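Acyl-CoA thioester hydrolase ybgC (Escherichia coli K-12, PDB 3GRH) is a putative thioesterase of the pectinesterase family, a lipoprotein of the outer membrane that neither binds pectin nor shows pectinesterase activity. Local coordinates at residues A[94-99]-A[119-124]; A[74-79]-A[100-105]. One frame throughout, in Å; residues are numbered along the deposited sequence.

V96 and K102 carry two contacts made by helix 92-100 and the turn that follows it, at one end of the β-helix. In interaction 1 the helix packs through V96 on strand 115-123; in interaction 2 the turn after the helix reaches back to strand 77-79, which precedes it in the chain. Their centres lie about 10 Å apart, and they touch directly. CB of A98 is 3.5 Å from CE1 of F77, CB of A95 is 3.5 Å from CG2 of V79, and CG of P124 is 3.8 Å from CG1 of I100. The helix thus joins both strands, away from D280, the predicted nucleophile, and R340, inferred by similarity to bind substrate.

Interaction 1: residues A[94-99]-A[119-124]; sequences AAVDAA and GTVYVP
Helix 94-99 and strand 121-123 run in nearly the same direction, their axes 16° apart and 8.6 Å from each other at closest approach. V96 and V123 have the nearest CA atoms, at 6.6 Å, and no hydrogen bond crosses between the segments. One residue carries the helix side of the contact: V96 points its side chain at the strand and divides its two methyls along it. CG1, set anti to the backbone N (chi1 168°), reaches the end of the strand and the proline after it. It lies 3.7 Å from the carbonyl O of Y122 and 4.2 Å from CG1 of V123. CD of P124 is 4.1 Å from the same methyl. CG2 serves the earlier part, meeting CG1 of V121 at 4.2 Å as the two valines cross obliquely. In the right-handed parallel β-helix of the pectinesterase family, helix 92-100 lies at one end of the solenoid. V121 and V123 also touch F196 of the adjacent parallel strand, consistent with the helix capping the apolar interior at this end, while backbone hydrogen bonds tie them to that strand and its flanks. The ring of Y122 leads away from the helix, to stack on Y167 and meet W197 edge-to-face. The backbone N of Y122 is nevertheless linked to the helix, through a hydrogen bond to OE1 of Q93, whose NE2 in turn bonds OD1 of D97.

Interaction 2: residues A[74-79]-A[100-105]; sequences QPDFVV and IIKRTN
F77, which opens strand 77-79 at the end of the parallel β-helix, and D76 just before it face the connection that leads from helix 92-100 into strand 108-112, the neighbouring parallel strand. I100 comes first in the segment; its side chain packs on A126. Its carbonyl O accepts a bond from the backbone N of R103 at 3.1 Å, forming a type I turn over I100, I101, K102 and R103. K102, at the third position, makes the contact across to 74-79. Extended beyond CG, its chain runs toward F77 from the opposite direction, and its CE stands 3.7 Å from CZ of the phenyl ring, approaching obliquely. This lays the aliphatic end of the lysine against the ring, whose other neighbours include A99 of the helix and Q108. The ammonium end of K102 has its hydrogen bond with the same glutamine, from NZ to OE1 of Q108. R103 then leaves helical geometry with positive phi (56°), and its guanidinium folds back with one face over CA of I101. At T104 the side-chain hydroxyl bonds the backbone N of K106, just before the chain enters strand 108-112. OD2 of D76 takes the backbone N of Y109. Between lysine and aspartate there is proximity without a salt bridge: NZ of K102 stays 4.2 Å from OD1 of D76.

Interaction 1: residues A[94-99]-A[119-124]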
# COMPACT_ATOMS: atom_id res chain seq x y z
N ALA A 94 5.07 -0.05 -22.98
CA ALA A 94 4.72 -0.51 -24.31
C ALA A 94 4.02 -1.85 -24.31
O ALA A 94 3.11 -2.11 -25.15
CB ALA A 94 5.98 -0.53 -25.16
N ALA A 95 4.46 -2.76 -23.43
CA ALA A 95 3.83 -4.05 -23.32
C ALA A 95 2.46 -3.92 -22.70
O ALA A 95 1.57 -4.62 -23.07
CB ALA A 95 4.70 -5.02 -22.44
N VAL A 96 2.32 -3.11 -21.67
CA VAL A 96 0.98 -2.84 -21.09
C VAL A 96 0.04 -2.31 -22.12
O VAL A 96 -1.06 -2.76 -22.22
CB VAL A 96 1.06 -1.86 -19.90
CG1 VAL A 96 -0.32 -1.34 -19.47
CG2 VAL A 96 1.80 -2.52 -18.71
N ASP A 97 0.47 -1.31 -22.92
CA ASP A 97 -0.33 -0.81 -24.00
C ASP A 97 -0.71 -1.88 -24.98
O ASP A 97 -1.86 -1.92 -25.36
CB ASP A 97 0.41 0.31 -24.71
CG ASP A 97 0.59 1.56 -23.88
OD1 ASP A 97 0.08 1.65 -22.76
OD2 ASP A 97 1.25 2.55 -24.38
N ALA A 98 0.20 -2.80 -25.33
CA ALA A 98 -0.13 -3.82 -26.27
C ALA A 98 -1.17 -4.78 -25.71
O ALA A 98 -1.94 -5.36 -26.48
CB ALA A 98 1.11 -4.63 -26.70
N ALA A 99 -1.15 -4.97 -24.40
CA ALA A 99 -2.14 -5.80 -23.74
C ALA A 99 -3.50 -5.12 -23.75
O ALA A 99 -4.55 -5.72 -24.05
CB ALA A 99 -1.72 -6.10 -22.29
N GLY A 119 11.31 4.57 -15.85
CA GLY A 119 10.15 5.25 -16.36
C GLY A 119 8.90 4.79 -15.66
O GLY A 119 8.85 3.73 -15.03
N THR A 120 7.85 5.60 -15.79
CA THR A 120 6.58 5.27 -15.24
C THR A 120 5.96 4.06 -15.91
O THR A 120 6.21 3.78 -17.09
CB THR A 120 5.63 6.47 -15.36
OG1 THR A 120 5.60 6.90 -16.72
CG2 THR A 120 6.00 7.62 -14.42
N VAL A 121 5.02 3.41 -15.19
CA VAL A 121 4.19 2.34 -15.79
C VAL A 121 2.80 2.70 -15.29
O VAL A 121 2.52 2.67 -14.09
CB VAL A 121 4.57 0.98 -15.28
CG1 VAL A 121 3.61 -0.08 -15.82
CG2 VAL A 121 6.00 0.62 -15.64
N TYR A 122 1.92 3.02 -16.21
CA TYR A 122 0.52 3.32 -15.91
C TYR A 122 -0.32 2.21 -16.51
O TYR A 122 -0.24 1.90 -17.71
CB TYR A 122 0.13 4.61 -16.55
CG TYR A 122 0.65 5.89 -15.93
CD1 TYR A 122 1.49 5.90 -14.81
CD2 TYR A 122 0.37 7.08 -16.55
CE1 TYR A 122 1.99 7.06 -14.30
CE2 TYR A 122 0.89 8.22 -16.04
CZ TYR A 122 1.63 8.21 -14.92
OH TYR A 122 2.13 9.43 -14.39
N VAL A 123 -1.11 1.55 -15.64
CA VAL A 123 -1.93 0.40 -16.09
C VAL A 123 -3.37 0.86 -15.97
O VAL A 123 -3.86 1.06 -14.88
CB VAL A 123 -1.73 -0.86 -15.25
CG1 VAL A 123 -2.42 -2.07 -15.90
CG2 VAL A 123 -0.23 -1.20 -15.15
N PRO A 124 -4.05 1.06 -17.07
CA PRO A 124 -5.41 1.61 -17.01
C PRO A 124 -6.46 0.62 -16.64
O PRO A 124 -6.25 -0.59 -16.62
CB PRO A 124 -5.60 2.15 -18.44
CG PRO A 124 -4.80 1.26 -19.22
CD PRO A 124 -3.58 1.00 -18.47

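Interaction 2: residues A[74-79]-A[100-105]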
# COMPACT_ATOMS: atom_id res chain seq x y z
N GLN A 74 3.44 -19.98 -21.27
CA GLN A 74 3.96 -18.96 -22.17
C GLN A 74 3.36 -17.59 -21.88
O GLN A 74 2.15 -17.44 -21.84
CB GLN A 74 3.67 -19.32 -23.64
CG GLN A 74 4.68 -20.30 -24.21
CD GLN A 74 6.01 -19.62 -24.51
OE1 GLN A 74 6.07 -18.60 -25.21
NE2 GLN A 74 7.08 -20.17 -23.95
N PRO A 75 4.20 -16.58 -21.68
CA PRO A 75 3.53 -15.29 -21.52
C PRO A 75 3.01 -14.68 -22.81
O PRO A 75 3.38 -15.08 -23.90
CB PRO A 75 4.62 -14.41 -20.96
CG PRO A 75 5.90 -15.07 -21.41
CD PRO A 75 5.66 -16.51 -21.50
N ASP A 76 2.12 -13.70 -22.66
CA ASP A 76 1.59 -12.98 -23.80
C ASP A 76 2.59 -11.99 -24.36
O ASP A 76 2.63 -11.80 -25.59
CB ASP A 76 0.29 -12.26 -23.43
CG ASP A 76 -0.81 -13.23 -23.06
OD1 ASP A 76 -1.35 -13.87 -23.99
OD2 ASP A 76 -1.17 -13.38 -21.88
N PHE A 77 3.33 -11.37 -23.46
CA PHE A 77 4.34 -10.38 -23.80
C PHE A 77 5.56 -10.56 -22.93
O PHE A 77 5.49 -11.07 -21.81
CB PHE A 77 3.79 -8.98 -23.55
CG PHE A 77 2.53 -8.70 -24.30
CD1 PHE A 77 2.61 -8.35 -25.63
CD2 PHE A 77 1.30 -8.88 -23.72
CE1 PHE A 77 1.44 -8.14 -26.39
CE2 PHE A 77 0.15 -8.65 -24.44
CZ PHE A 77 0.22 -8.28 -25.77
N VAL A 78 6.71 -10.22 -23.53
CA VAL A 78 7.98 -10.28 -22.83
C VAL A 78 8.74 -8.97 -22.95
O VAL A 78 9.06 -8.57 -24.07
CB VAL A 78 8.90 -11.37 -23.33
CG1 VAL A 78 10.12 -11.40 -22.45
CG2 VAL A 78 8.18 -12.74 -23.28
N VAL A 79 9.12 -8.37 -21.82
CA VAL A 79 9.85 -7.12 -21.80
C VAL A 79 11.27 -7.46 -21.46
O VAL A 79 11.54 -8.25 -20.53
CB VAL A 79 9.26 -6.15 -20.77
CG1 VAL A 79 10.04 -4.89 -20.78
CG2 VAL A 79 7.78 -5.85 -21.01
N ILE A 100 -3.52 -3.85 -23.42
CA ILE A 100 -4.77 -3.09 -23.29
C ILE A 100 -5.49 -2.92 -24.62
O ILE A 100 -6.71 -3.07 -24.67
CB ILE A 100 -4.53 -1.71 -22.68
CG1 ILE A 100 -4.02 -1.84 -21.27
CG2 ILE A 100 -5.85 -0.87 -22.71
CD1 ILE A 100 -4.97 -2.45 -20.30
N ILE A 101 -4.76 -2.68 -25.68
CA ILE A 101 -5.40 -2.44 -27.02
C ILE A 101 -6.19 -3.65 -27.48
O ILE A 101 -7.02 -3.52 -28.39
CB ILE A 101 -4.47 -1.90 -28.09
CG1 ILE A 101 -3.28 -2.80 -28.37
CG2 ILE A 101 -3.95 -0.49 -27.64
CD1 ILE A 101 -2.50 -2.51 -29.71
N LYS A 102 -5.92 -4.84 -26.97
CA LYS A 102 -6.68 -6.03 -27.39
C LYS A 102 -8.16 -6.01 -26.98
O LYS A 102 -8.97 -6.72 -27.55
CB LYS A 102 -6.05 -7.28 -26.82
CG LYS A 102 -4.71 -7.64 -27.40
CD LYS A 102 -4.45 -9.04 -26.97
CE LYS A 102 -3.02 -9.49 -27.14
NZ LYS A 102 -2.91 -10.80 -26.37
N ARG A 103 -8.47 -5.23 -25.94
CA ARG A 103 -9.84 -5.08 -25.43
C ARG A 103 -10.46 -6.38 -25.05
O ARG A 103 -11.63 -6.63 -25.33
CB ARG A 103 -10.74 -4.32 -26.39
CG ARG A 103 -10.04 -3.22 -27.08
CD ARG A 103 -9.76 -2.04 -26.23
NE ARG A 103 -8.95 -1.09 -27.00
CZ ARG A 103 -8.33 -0.02 -26.50
NH1 ARG A 103 -8.46 0.30 -25.22
NH2 ARG A 103 -7.60 0.76 -27.30
N THR A 104 -9.67 -7.21 -24.39
CA THR A 104 -10.13 -8.54 -24.02
C THR A 104 -10.46 -8.67 -22.54
O THR A 104 -9.90 -7.97 -21.72
CB THR A 104 -9.07 -9.61 -24.33
OG1 THR A 104 -9.62 -10.92 -24.05
CG2 THR A 104 -7.80 -9.39 -23.58
N ASN A 105 -11.38 -9.58 -22.25
CA ASN A 105 -11.79 -9.95 -20.87
C ASN A 105 -10.85 -10.97 -20.24
O ASN A 105 -10.83 -11.16 -18.98
CB ASN A 105 -13.20 -10.59 -20.87
CG ASN A 105 -14.30 -9.63 -21.20
OD1 ASN A 105 -14.16 -8.42 -21.02
ND2 ASN A 105 -15.42 -10.17 -21.68